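Side-chain contacts in uncharacterized protein (Aeromonas hydrophila J-1, PDB 6R1J), which forms AhlC, one component of the tripartite alpha-pore-forming toxin AHL of Aeromonas hydrophila, present here in a soluble form with substitutions in its head: residues I5-I10 with T50-V55; N32-V37 with Q198-Q203; Q65-L70 with E257-Q262; L87-I92 with D231-A236; Q115-L120 with Q203-S208. The protein carries 3 engineered substitutions. All coordinates share one frame; numbering follows the deposited sequence.

Overall arrangement
The chain is an elongated, almost wholly helical bundle, and all five contacts join its helices. Helix 28-70 serves contacts 1, 2 and 3, while helices 78-157 and 163-236 pair in contacts 4 and 5. Contacts 2 and 5 have centres about 6 Å apart, share Q203 and touch where I33 meets N117. Contacts 3 and 4 form a second pair, with centres about 12 Å apart. The centres of contacts 3 and 5 are about 40 Å apart. Contact 1 lies between the pairs and touches contact 3 through V55 and L261. Along the chain, contact 1 closes before contact 3 opens, whereas contacts 2 and 3 interleave. Together the contacts tie distant segments into one long bundle.

Contact 1 (I5-I10 with T50-V55); sequences ILSQSI and TMQQQV
L6 and Q52 reach toward each other head-on across an antiparallel pair of bundle helices, 5-21 and 28-70, whose short segments run at 172° to one another with axes 11.8 Å apart at closest approach. The extended Q52 chain leaves its helix with CG anti to the backbone N (chi1 -177°), which carries the amide over to the other helix. There NE2 lies 4.0 Å from L6 CB, while L6 CD1 comes within 4.1 Å of Q52 CD. M51 adds to the apolar part: its CE packs against L6 CD1 at 4.3 Å, and its side chain also touches T99 and T102 of helix 78-157. The two ends of the amide are used separately. Its nitrogen donates to A265 O in the C-terminal region, so this buried glutamine ties a third part of the chain to the helix pair. Its oxygen takes part in a water bridge, in which the water donates to Q52 OE1 at 2.7 Å and lies 2.8 Å from S7 OG.

Contact 2 (N32-V37 with Q198-Q203); sequences NIQQNV and QGFLGQ
F200 points its ring at helix 28-70, and I33 and Q34 meet it at the edge, near the ring plane. I33 CD1 approaches CE2 of F200 at 4.1 Å, and Q34 CG approaches CE1 of F200, also at 4.1 Å, so two neighbouring residues of one helix bracket the far end of the ring. CG of F200 stands anti to the backbone N (chi1 -180°), which sends the ring out toward that helix, the CA atoms of Q34 and F200 being 10.1 Å apart. The I33 side is the buried, densely backed one, with T204, D116 and N117 against the isoleucine. Q34 forms the looser, partly exposed side and offers the aliphatic stem of an extended chain. Its amide is turned 77° from the ring plane, and NE2 bonds to F23 O and I20 O; the ring of F23 packs edge-to-face with F200. With I20 of helix 5-21 also touching F200, the arrangement is that of an aromatic residue filling the core of a helical bundle.

Contact 3 (Q65-L70 with E257-Q262); sequences QLTQQL and EVRTLQ
R259 lies nearly perpendicular to T67, while one residue back V258 packs on L66. From CB the arginine chain runs out extended as far as NE, its CG lying beside the backbone N (chi1 -71°); this stem makes no close contact with 65-70, but its length takes the guanidinium across to helix 28-70. NE forms a salt bridge with E63 OE1, one turn before T67. At the tip NH2, which also has a polar partner just outside the segments, comes within 3.9 Å of T67 CG2. The threonine hydroxyl is used within its own helix, as OG1 bonds to L64 O. Next to this partly exposed pair, L66 CD1 and V258 CG2 meet at 3.8 Å, and L66 also lies on F251 and A254 of helix 244-264. Q262 NE2 binds the other carboxylate oxygen of E63, OE2. The chemistry is therefore divided: buried leucine and valine supply apolar packing, while the charge of R259 is probably balanced by E63, which would hold the guanidinium beside the threonine methyl.

Contact 4 (L87-I92 with D231-A236); sequences LVQQEI and DIANVA
The amide of Q89 is the flat group of this contact, and its nitrogen end meets helix 163-236: NE2 lies 3.8 Å from CB and 3.9 Å from CA of A233, with no hydrogen bond between the two segments. This is antiparallel packing of two bundle helices, the short segments crossing at -151° with axes 10.5 Å apart at closest approach. Q89 is exposed, and its extended chain runs along the solvent side of the contact, ending in the amide. Its CG also passes I232 CG2 at 4.2 Å. Beneath lies the apolar part, in which V88 and I232 are buried and their side chains stand nearly perpendicular. V88 is backed by L62 of helix 28-70, and I232 also rests on V85, so three helices share this layer. V88 CG1 is anti to the backbone N (chi1 172°), and this places it against the branch of the isoleucine: the single methyl CG1 of V88 touches I232 CG1 and CG2, both at 4.0 Å, and CD1 at 4.1 Å.

Contact 5 (Q115-L120 with Q203-S208); sequences QDNIAL and QTTAFS
N117 and T204 are joined by a hydrogen bond, T204 OG1 donating to N117 OD1 at 2.7 Å. The hydroxyl approaches at a C=O...O angle of 117° and stands 28° out of the carbonyl plane, so it comes from the flank of the amide oxygen. The two side chains run alongside one another, pointing opposite ways, which brings T204 CB to 3.6 Å from N117 OD1 as well. T204 OG1 sits between its own backbone N and carbonyl carbon (chi1 68°), and from there it faces the asparagine while keeping a weak bond to L201 O one turn back. At the margin, T205 OG1 lies 4.1 Å from N117 ND2, in loose contact; its own partner is L201 O. In the next shell, the side chain of L201 gives the asparagine an apolar neighbour. Helices 78-157 and 163-236 are thus pinned together about 6 Å from the centre of the chain (centre to centre), with helix 28-70 alongside, and helix 5-21 packing on F207.

Contact 1 (I5-I10 with T50-V55)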
# COMPACT_ATOMS: atom_id res chain seq x y z
N ILE A 5 5.63 -26.48 -3.13
CA ILE A 5 5.03 -25.23 -3.72
C ILE A 5 3.55 -25.45 -4.04
O ILE A 5 2.77 -24.54 -3.74
CB ILE A 5 5.83 -24.70 -4.93
CG1 ILE A 5 7.22 -24.25 -4.50
CG2 ILE A 5 5.13 -23.55 -5.63
CD1 ILE A 5 7.20 -23.05 -3.56
N LEU A 6 3.14 -26.61 -4.55
CA LEU A 6 1.70 -26.85 -4.80
C LEU A 6 0.95 -26.85 -3.48
O LEU A 6 -0.10 -26.15 -3.40
CB LEU A 6 1.49 -28.15 -5.59
CG LEU A 6 1.93 -28.05 -7.04
CD1 LEU A 6 1.79 -29.38 -7.74
CD2 LEU A 6 1.17 -26.97 -7.80
N SER A 7 1.45 -27.60 -2.48
CA SER A 7 0.83 -27.72 -1.15
C SER A 7 0.69 -26.35 -0.47
O SER A 7 -0.40 -26.07 0.11
CB SER A 7 1.62 -28.69 -0.27
OG SER A 7 1.57 -30.00 -0.83
N GLN A 8 1.72 -25.51 -0.57
CA GLN A 8 1.69 -24.18 0.08
C GLN A 8 0.65 -23.29 -0.58
O GLN A 8 -0.07 -22.60 0.14
CB GLN A 8 3.06 -23.53 0.01
CG GLN A 8 4.04 -24.13 1.02
CD GLN A 8 5.30 -23.31 1.09
OE1 GLN A 8 5.24 -22.08 1.08
NE2 GLN A 8 6.43 -23.99 1.20
N SER A 9 0.66 -23.26 -1.91
CA SER A 9 -0.21 -22.38 -2.73
C SER A 9 -1.65 -22.76 -2.40
O SER A 9 -2.46 -21.86 -2.13
CB SER A 9 0.07 -22.56 -4.19
OG SER A 9 1.35 -22.08 -4.53
N ILE A 10 -1.93 -24.06 -2.39
CA ILE A 10 -3.27 -24.58 -2.05
C ILE A 10 -3.68 -24.11 -0.66
O ILE A 10 -4.76 -23.53 -0.54
CB ILE A 10 -3.34 -26.09 -2.25
CG1 ILE A 10 -3.32 -26.43 -3.73
CG2 ILE A 10 -4.56 -26.65 -1.56
CD1 ILE A 10 -3.12 -27.90 -4.04
N THR A 50 -5.32 -34.26 -7.21
CA THR A 50 -5.40 -35.51 -8.00
C THR A 50 -4.29 -35.50 -9.07
O THR A 50 -3.57 -36.51 -9.20
CB THR A 50 -6.81 -35.71 -8.58
OG1 THR A 50 -7.64 -35.95 -7.45
CG2 THR A 50 -6.93 -36.86 -9.55
N MET A 51 -4.12 -34.38 -9.76
CA MET A 51 -3.13 -34.27 -10.84
C MET A 51 -1.74 -34.52 -10.27
O MET A 51 -0.96 -35.25 -10.92
CB MET A 51 -3.17 -32.91 -11.52
CG MET A 51 -2.02 -32.72 -12.45
SD MET A 51 -1.47 -31.03 -12.60
CE MET A 51 -0.64 -30.87 -11.02
N GLN A 52 -1.43 -33.90 -9.14
CA GLN A 52 -0.16 -34.06 -8.40
C GLN A 52 0.09 -35.55 -8.08
O GLN A 52 1.17 -36.04 -8.37
CB GLN A 52 -0.21 -33.25 -7.11
CG GLN A 52 1.08 -33.28 -6.31
CD GLN A 52 0.95 -32.38 -5.10
OE1 GLN A 52 -0.16 -32.08 -4.65
NE2 GLN A 52 2.08 -31.93 -4.56
N GLN A 53 -0.87 -36.23 -7.46
CA GLN A 53 -0.78 -37.68 -7.13
C GLN A 53 -0.53 -38.49 -8.40
O GLN A 53 0.36 -39.36 -8.36
CB GLN A 53 -2.03 -38.11 -6.36
CG GLN A 53 -2.02 -37.62 -4.92
CD GLN A 53 -3.34 -37.68 -4.18
OE1 GLN A 53 -4.40 -37.99 -4.72
NE2 GLN A 53 -3.27 -37.35 -2.89
N GLN A 54 -1.20 -38.18 -9.52
CA GLN A 54 -1.09 -38.95 -10.78
C GLN A 54 0.27 -38.70 -11.44
O GLN A 54 0.87 -39.66 -11.98
CB GLN A 54 -2.27 -38.66 -11.71
CG GLN A 54 -3.57 -39.24 -11.18
CD GLN A 54 -4.74 -39.07 -12.12
OE1 GLN A 54 -5.87 -38.86 -11.70
NE2 GLN A 54 -4.46 -39.14 -13.39
N VAL A 55 0.75 -37.47 -11.41
CA VAL A 55 2.10 -37.14 -11.98
C VAL A 55 3.17 -37.91 -11.19
O VAL A 55 4.04 -38.44 -11.82
CB VAL A 55 2.35 -35.64 -11.95
CG1 VAL A 55 3.81 -35.30 -12.20
CG2 VAL A 55 1.43 -34.94 -12.94
O HOH W 1 -0.53 -30.36 -2.63

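Contact 2 (N32-V37 with Q198-Q203)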
# COMPACT_ATOMS: atom_id res chain seq x y z
N ASN A 32 -18.81 -11.71 -7.68
CA ASN A 32 -18.25 -12.53 -8.77
C ASN A 32 -17.01 -13.29 -8.27
O ASN A 32 -16.92 -14.50 -8.49
CB ASN A 32 -17.87 -11.70 -9.98
CG ASN A 32 -19.06 -11.12 -10.72
OD1 ASN A 32 -20.21 -11.40 -10.39
ND2 ASN A 32 -18.76 -10.26 -11.69
N ILE A 33 -16.10 -12.61 -7.58
CA ILE A 33 -14.83 -13.23 -7.08
C ILE A 33 -15.17 -14.22 -5.97
O ILE A 33 -14.54 -15.30 -5.93
CB ILE A 33 -13.87 -12.12 -6.58
CG1 ILE A 33 -13.47 -11.21 -7.73
CG2 ILE A 33 -12.65 -12.73 -5.90
CD1 ILE A 33 -12.74 -9.95 -7.32
N GLN A 34 -16.05 -13.83 -5.05
CA GLN A 34 -16.46 -14.70 -3.90
C GLN A 34 -16.96 -16.03 -4.46
O GLN A 34 -16.59 -17.12 -3.92
CB GLN A 34 -17.54 -14.04 -3.04
CG GLN A 34 -17.03 -12.90 -2.16
CD GLN A 34 -18.07 -12.32 -1.23
OE1 GLN A 34 -19.22 -12.18 -1.63
NE2 GLN A 34 -17.71 -12.00 0.01
N GLN A 35 -17.77 -15.98 -5.51
CA GLN A 35 -18.34 -17.23 -6.09
C GLN A 35 -17.22 -18.02 -6.76
O GLN A 35 -17.19 -19.22 -6.63
CB GLN A 35 -19.46 -16.88 -7.06
CG GLN A 35 -20.69 -16.34 -6.33
CD GLN A 35 -21.34 -17.44 -5.53
OE1 GLN A 35 -21.60 -18.53 -6.06
NE2 GLN A 35 -21.58 -17.16 -4.26
N ASN A 36 -16.40 -17.35 -7.57
CA ASN A 36 -15.25 -17.95 -8.29
C ASN A 36 -14.32 -18.65 -7.28
O ASN A 36 -14.06 -19.83 -7.47
CB ASN A 36 -14.53 -16.86 -9.07
CG ASN A 36 -13.41 -17.35 -9.95
OD1 ASN A 36 -13.03 -18.52 -9.87
ND2 ASN A 36 -12.94 -16.49 -10.84
N VAL A 37 -13.84 -17.95 -6.25
CA VAL A 37 -12.86 -18.56 -5.31
C VAL A 37 -13.53 -19.71 -4.56
O VAL A 37 -12.84 -20.69 -4.23
CB VAL A 37 -12.23 -17.56 -4.34
CG1 VAL A 37 -11.44 -16.53 -5.14
CG2 VAL A 37 -13.17 -16.92 -3.36
N GLN A 198 -10.86 -1.70 -0.21
CA GLN A 198 -9.38 -1.85 -0.28
C GLN A 198 -8.99 -3.15 0.45
O GLN A 198 -8.15 -3.93 -0.05
CB GLN A 198 -8.70 -0.63 0.35
CG GLN A 198 -8.83 0.64 -0.50
CD GLN A 198 -8.41 1.87 0.27
OE1 GLN A 198 -8.51 1.92 1.50
NE2 GLN A 198 -7.96 2.91 -0.44
N GLY A 199 -9.56 -3.38 1.62
CA GLY A 199 -9.30 -4.62 2.38
C GLY A 199 -9.65 -5.83 1.54
O GLY A 199 -8.85 -6.80 1.45
N PHE A 200 -10.81 -5.82 0.90
CA PHE A 200 -11.25 -6.96 0.06
C PHE A 200 -10.29 -7.17 -1.11
O PHE A 200 -9.89 -8.29 -1.42
CB PHE A 200 -12.67 -6.69 -0.45
CG PHE A 200 -13.18 -7.80 -1.31
CD1 PHE A 200 -13.80 -8.90 -0.74
CD2 PHE A 200 -13.12 -7.71 -2.69
CE1 PHE A 200 -14.29 -9.92 -1.55
CE2 PHE A 200 -13.63 -8.72 -3.49
CZ PHE A 200 -14.22 -9.83 -2.92
N LEU A 201 -9.95 -6.10 -1.83
CA LEU A 201 -9.00 -6.20 -2.96
C LEU A 201 -7.61 -6.71 -2.50
O LEU A 201 -7.01 -7.45 -3.24
CB LEU A 201 -8.88 -4.83 -3.63
CG LEU A 201 -9.97 -4.54 -4.66
CD1 LEU A 201 -9.99 -3.07 -5.03
CD2 LEU A 201 -9.75 -5.41 -5.89
N GLY A 202 -7.15 -6.32 -1.33
CA GLY A 202 -5.91 -6.87 -0.73
C GLY A 202 -6.00 -8.39 -0.61
O GLY A 202 -5.06 -9.09 -1.01
N GLN A 203 -7.15 -8.92 -0.21
CA GLN A 203 -7.31 -10.38 -0.05
C GLN A 203 -7.44 -11.03 -1.42
O GLN A 203 -6.84 -12.09 -1.61
CB GLN A 203 -8.50 -10.70 0.85
CG GLN A 203 -8.25 -10.27 2.26
CD GLN A 203 -7.04 -10.98 2.80
OE1 GLN A 203 -7.00 -12.21 2.84
NE2 GLN A 203 -6.06 -10.20 3.21

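Contact 3 (Q65-L70 with E257-Q262)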
# COMPACT_ATOMS: atom_id res chain seq x y z
N GLN A 65 11.28 -47.94 -14.82
CA GLN A 65 11.32 -48.44 -16.21
C GLN A 65 12.59 -47.94 -16.89
O GLN A 65 13.26 -48.75 -17.54
CB GLN A 65 10.08 -48.02 -16.99
CG GLN A 65 8.80 -48.73 -16.58
CD GLN A 65 7.59 -48.11 -17.26
OE1 GLN A 65 7.58 -46.91 -17.58
NE2 GLN A 65 6.55 -48.90 -17.44
N LEU A 66 12.94 -46.66 -16.72
CA LEU A 66 14.15 -46.11 -17.36
C LEU A 66 15.41 -46.72 -16.72
O LEU A 66 16.32 -47.01 -17.48
CB LEU A 66 14.15 -44.58 -17.30
CG LEU A 66 13.02 -43.92 -18.13
CD1 LEU A 66 13.01 -42.40 -17.90
CD2 LEU A 66 13.21 -44.21 -19.59
N THR A 67 15.49 -46.86 -15.40
CA THR A 67 16.73 -47.44 -14.80
C THR A 67 16.90 -48.90 -15.30
O THR A 67 18.03 -49.28 -15.61
CB THR A 67 16.71 -47.26 -13.28
OG1 THR A 67 15.53 -47.88 -12.76
CG2 THR A 67 16.73 -45.81 -12.84
N GLN A 68 15.81 -49.65 -15.42
CA GLN A 68 15.79 -51.05 -15.94
C GLN A 68 16.27 -51.04 -17.38
O GLN A 68 17.19 -51.81 -17.66
CB GLN A 68 14.43 -51.72 -15.72
CG GLN A 68 14.16 -52.03 -14.26
CD GLN A 68 12.75 -52.44 -13.94
OE1 GLN A 68 11.79 -52.13 -14.64
NE2 GLN A 68 12.59 -53.09 -12.81
N GLN A 69 15.83 -50.10 -18.23
CA GLN A 69 16.40 -50.01 -19.59
C GLN A 69 17.88 -49.70 -19.53
O GLN A 69 18.65 -50.26 -20.33
CB GLN A 69 15.76 -48.93 -20.48
CG GLN A 69 14.34 -49.23 -20.88
CD GLN A 69 14.27 -50.43 -21.80
OE1 GLN A 69 15.11 -50.59 -22.68
NE2 GLN A 69 13.27 -51.26 -21.58
N LEU A 70 18.30 -48.78 -18.68
CA LEU A 70 19.72 -48.38 -18.65
C LEU A 70 20.61 -49.52 -18.08
O LEU A 70 21.86 -49.41 -18.21
CB LEU A 70 19.83 -47.09 -17.84
CG LEU A 70 19.35 -45.82 -18.56
CD1 LEU A 70 19.22 -44.66 -17.60
CD2 LEU A 70 20.30 -45.45 -19.68
N GLU A 257 14.40 -35.77 -16.64
CA GLU A 257 13.10 -35.05 -16.71
C GLU A 257 12.15 -35.72 -15.73
O GLU A 257 11.43 -35.00 -15.00
CB GLU A 257 12.55 -34.99 -18.15
CG GLU A 257 13.51 -34.31 -19.13
CD GLU A 257 13.79 -32.83 -18.85
OE1 GLU A 257 13.14 -32.25 -17.98
OE2 GLU A 257 14.71 -32.28 -19.47
N VAL A 258 12.13 -37.06 -15.69
CA VAL A 258 11.28 -37.81 -14.73
C VAL A 258 11.61 -37.35 -13.31
O VAL A 258 10.68 -37.13 -12.55
CB VAL A 258 11.44 -39.33 -14.84
CG1 VAL A 258 10.76 -40.04 -13.68
CG2 VAL A 258 10.89 -39.82 -16.16
N ARG A 259 12.89 -37.24 -12.97
CA ARG A 259 13.30 -36.81 -11.61
C ARG A 259 12.93 -35.34 -11.40
O ARG A 259 12.62 -34.95 -10.27
CB ARG A 259 14.79 -37.08 -11.42
CG ARG A 259 15.01 -38.58 -11.32
CD ARG A 259 16.41 -39.04 -11.00
NE ARG A 259 16.30 -40.48 -10.73
CZ ARG A 259 17.28 -41.32 -10.94
NH1 ARG A 259 18.39 -40.85 -11.45
NH2 ARG A 259 17.13 -42.61 -10.70
N THR A 260 13.01 -34.51 -12.43
CA THR A 260 12.52 -33.11 -12.33
C THR A 260 11.05 -33.14 -11.93
O THR A 260 10.68 -32.39 -11.03
CB THR A 260 12.86 -32.31 -13.59
OG1 THR A 260 14.28 -32.40 -13.72
CG2 THR A 260 12.44 -30.85 -13.49
N LEU A 261 10.20 -33.94 -12.55
CA LEU A 261 8.76 -33.96 -12.17
C LEU A 261 8.59 -34.27 -10.68
O LEU A 261 7.69 -33.69 -10.01
CB LEU A 261 8.06 -35.08 -12.93
CG LEU A 261 7.77 -34.85 -14.39
CD1 LEU A 261 7.20 -36.13 -14.98
CD2 LEU A 261 6.81 -33.68 -14.58
N GLN A 262 9.36 -35.24 -10.19
CA GLN A 262 9.22 -35.72 -8.79
C GLN A 262 9.57 -34.57 -7.87
O GLN A 262 8.95 -34.45 -6.82
CB GLN A 262 10.09 -36.95 -8.51
CG GLN A 262 9.73 -38.10 -9.41
CD GLN A 262 10.68 -39.27 -9.27
OE1 GLN A 262 11.91 -39.14 -9.39
NE2 GLN A 262 10.10 -40.42 -9.02

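Contact 4 (L87-I92 with D231-A236)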
# COMPACT_ATOMS: atom_id res chain seq x y z
N LEU A 87 4.82 -47.97 -25.38
CA LEU A 87 4.15 -48.09 -24.06
C LEU A 87 4.28 -46.76 -23.27
O LEU A 87 3.28 -46.31 -22.66
CB LEU A 87 4.80 -49.25 -23.32
CG LEU A 87 4.30 -49.43 -21.89
CD1 LEU A 87 2.87 -49.95 -21.90
CD2 LEU A 87 5.23 -50.34 -21.10
N VAL A 88 5.47 -46.15 -23.25
CA VAL A 88 5.73 -44.89 -22.49
C VAL A 88 4.91 -43.76 -23.14
O VAL A 88 4.22 -43.05 -22.38
CB VAL A 88 7.24 -44.55 -22.43
CG1 VAL A 88 7.48 -43.16 -21.83
CG2 VAL A 88 8.04 -45.60 -21.66
N GLN A 89 4.93 -43.63 -24.48
CA GLN A 89 4.14 -42.58 -25.21
C GLN A 89 2.65 -42.70 -24.83
O GLN A 89 2.01 -41.65 -24.59
CB GLN A 89 4.37 -42.64 -26.71
CG GLN A 89 5.69 -42.00 -27.13
CD GLN A 89 5.97 -42.08 -28.61
OE1 GLN A 89 5.29 -42.79 -29.36
NE2 GLN A 89 7.01 -41.38 -29.05
N GLN A 90 2.14 -43.93 -24.68
CA GLN A 90 0.73 -44.22 -24.32
C GLN A 90 0.45 -43.84 -22.87
O GLN A 90 -0.70 -43.50 -22.52
CB GLN A 90 0.43 -45.71 -24.50
CG GLN A 90 0.45 -46.14 -25.96
CD GLN A 90 0.34 -47.64 -26.12
OE1 GLN A 90 0.05 -48.37 -25.17
NE2 GLN A 90 0.59 -48.11 -27.34
N GLU A 91 1.48 -43.94 -22.02
CA GLU A 91 1.32 -43.63 -20.59
C GLU A 91 1.51 -42.13 -20.35
O GLU A 91 0.98 -41.65 -19.35
CB GLU A 91 2.21 -44.56 -19.76
CG GLU A 91 1.61 -45.94 -19.64
CD GLU A 91 2.51 -46.96 -18.95
OE1 GLU A 91 3.58 -46.56 -18.44
OE2 GLU A 91 2.13 -48.15 -18.95
N ILE A 92 2.30 -41.43 -21.16
CA ILE A 92 2.47 -39.96 -21.02
C ILE A 92 1.15 -39.26 -21.42
O ILE A 92 0.71 -38.39 -20.69
CB ILE A 92 3.65 -39.51 -21.90
CG1 ILE A 92 4.98 -39.85 -21.24
CG2 ILE A 92 3.59 -38.02 -22.26
CD1 ILE A 92 6.13 -39.80 -22.18
N ASP A 231 12.55 -36.40 -25.47
CA ASP A 231 13.63 -37.39 -25.22
C ASP A 231 13.14 -38.78 -25.67
O ASP A 231 13.86 -39.43 -26.44
CB ASP A 231 14.04 -37.36 -23.74
CG ASP A 231 14.83 -36.12 -23.38
OD1 ASP A 231 15.53 -35.62 -24.27
OD2 ASP A 231 14.82 -35.72 -22.19
N ILE A 232 11.96 -39.21 -25.24
CA ILE A 232 11.44 -40.57 -25.49
C ILE A 232 11.25 -40.80 -26.99
O ILE A 232 11.57 -41.91 -27.44
CB ILE A 232 10.16 -40.81 -24.67
CG1 ILE A 232 10.45 -40.90 -23.17
CG2 ILE A 232 9.42 -42.05 -25.14
CD1 ILE A 232 11.31 -42.10 -22.80
N ALA A 233 10.79 -39.78 -27.72
CA ALA A 233 10.56 -39.89 -29.18
C ALA A 233 11.91 -39.96 -29.91
O ALA A 233 11.95 -40.51 -30.99
CB ALA A 233 9.68 -38.77 -29.67
N ASN A 234 12.99 -39.43 -29.33
CA ASN A 234 14.34 -39.50 -29.94
C ASN A 234 14.95 -40.91 -29.83
O ASN A 234 16.04 -41.12 -30.36
CB ASN A 234 15.25 -38.40 -29.41
CG ASN A 234 14.89 -37.09 -30.06
OD1 ASN A 234 14.53 -37.06 -31.23
ND2 ASN A 234 14.95 -36.01 -29.30
N VAL A 235 14.26 -41.83 -29.17
CA VAL A 235 14.60 -43.28 -29.15
C VAL A 235 13.87 -43.95 -30.32
O VAL A 235 14.45 -44.85 -30.96
CB VAL A 235 14.22 -43.90 -27.79
CG1 VAL A 235 14.58 -45.38 -27.70
CG2 VAL A 235 14.84 -43.12 -26.63
N ALA A 236 12.62 -43.51 -30.59
CA ALA A 236 11.70 -44.00 -31.64
C ALA A 236 12.22 -43.66 -33.05
O ALA A 236 11.82 -44.35 -34.01
CB ALA A 236 10.32 -43.40 -31.44

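Contact 5 (Q115-L120 with Q203-S208)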
# COMPACT_ATOMS: atom_id res chain seq x y z
N GLN A 115 -9.92 -9.71 -13.98
CA GLN A 115 -10.93 -8.78 -14.61
C GLN A 115 -11.85 -8.19 -13.53
O GLN A 115 -12.05 -6.94 -13.50
CB GLN A 115 -11.63 -9.49 -15.78
CG GLN A 115 -10.67 -9.81 -16.93
CD GLN A 115 -10.08 -8.56 -17.55
OE1 GLN A 115 -10.76 -7.56 -17.71
NE2 GLN A 115 -8.81 -8.61 -17.92
N ASP A 116 -12.34 -8.99 -12.58
CA ASP A 116 -13.19 -8.47 -11.50
C ASP A 116 -12.37 -7.51 -10.63
O ASP A 116 -12.89 -6.47 -10.16
CB ASP A 116 -13.87 -9.61 -10.74
CG ASP A 116 -15.02 -10.25 -11.52
OD1 ASP A 116 -15.79 -9.47 -12.12
OD2 ASP A 116 -15.14 -11.52 -11.51
N ASN A 117 -11.09 -7.81 -10.41
CA ASN A 117 -10.23 -6.89 -9.61
C ASN A 117 -10.11 -5.53 -10.29
O ASN A 117 -10.28 -4.52 -9.59
CB ASN A 117 -8.83 -7.46 -9.39
CG ASN A 117 -8.80 -8.43 -8.23
OD1 ASN A 117 -9.78 -8.56 -7.50
ND2 ASN A 117 -7.64 -9.03 -7.99
N ILE A 118 -9.77 -5.52 -11.56
CA ILE A 118 -9.68 -4.26 -12.35
C ILE A 118 -11.02 -3.51 -12.25
O ILE A 118 -11.01 -2.30 -11.95
CB ILE A 118 -9.25 -4.60 -13.78
CG1 ILE A 118 -7.82 -5.16 -13.76
CG2 ILE A 118 -9.36 -3.40 -14.70
CD1 ILE A 118 -7.38 -5.74 -15.06
N ALA A 119 -12.16 -4.19 -12.44
CA ALA A 119 -13.52 -3.59 -12.35
C ALA A 119 -13.70 -3.00 -10.95
O ALA A 119 -14.18 -1.87 -10.83
CB ALA A 119 -14.61 -4.60 -12.70
N LEU A 120 -13.30 -3.70 -9.88
CA LEU A 120 -13.42 -3.14 -8.51
C LEU A 120 -12.54 -1.89 -8.34
O LEU A 120 -13.01 -0.96 -7.66
CB LEU A 120 -13.05 -4.20 -7.47
CG LEU A 120 -14.13 -5.23 -7.20
CD1 LEU A 120 -13.60 -6.28 -6.22
CD2 LEU A 120 -15.40 -4.56 -6.70
N GLN A 203 -7.15 -8.92 -0.21
CA GLN A 203 -7.31 -10.38 -0.05
C GLN A 203 -7.44 -11.03 -1.42
O GLN A 203 -6.84 -12.09 -1.61
CB GLN A 203 -8.50 -10.70 0.85
CG GLN A 203 -8.25 -10.27 2.26
CD GLN A 203 -7.04 -10.98 2.80
OE1 GLN A 203 -7.00 -12.21 2.84
NE2 GLN A 203 -6.06 -10.20 3.21
N THR A 204 -8.15 -10.41 -2.38
CA THR A 204 -8.30 -11.03 -3.70
C THR A 204 -6.96 -10.93 -4.44
O THR A 204 -6.67 -11.85 -5.20
CB THR A 204 -9.49 -10.50 -4.52
OG1 THR A 204 -9.30 -9.17 -4.89
CG2 THR A 204 -10.77 -10.52 -3.73
N THR A 205 -6.17 -9.90 -4.22
CA THR A 205 -4.84 -9.80 -4.89
C THR A 205 -3.95 -10.93 -4.33
O THR A 205 -3.22 -11.55 -5.10
CB THR A 205 -4.19 -8.43 -4.68
OG1 THR A 205 -5.08 -7.46 -5.24
CG2 THR A 205 -2.82 -8.32 -5.32
N ALA A 206 -4.04 -11.19 -3.03
CA ALA A 206 -3.19 -12.22 -2.39
C ALA A 206 -3.63 -13.58 -2.92
O ALA A 206 -2.78 -14.42 -3.23
CB ALA A 206 -3.30 -12.09 -0.90
N PHE A 207 -4.93 -13.79 -3.08
CA PHE A 207 -5.46 -15.08 -3.59
C PHE A 207 -4.91 -15.33 -4.98
O PHE A 207 -4.40 -16.39 -5.30
CB PHE A 207 -6.99 -15.11 -3.56
CG PHE A 207 -7.55 -16.43 -4.01
CD1 PHE A 207 -7.59 -16.77 -5.35
CD2 PHE A 207 -7.99 -17.36 -3.08
CE1 PHE A 207 -8.07 -18.01 -5.76
CE2 PHE A 207 -8.50 -18.58 -3.49
CZ PHE A 207 -8.53 -18.90 -4.83
N SER A 208 -4.99 -14.32 -5.81
CA SER A 208 -4.50 -14.33 -7.20
C SER A 208 -2.96 -14.51 -7.27
O SER A 208 -2.51 -15.19 -8.18
CB SER A 208 -4.96 -13.08 -7.88
OG SER A 208 -4.48 -13.05 -9.21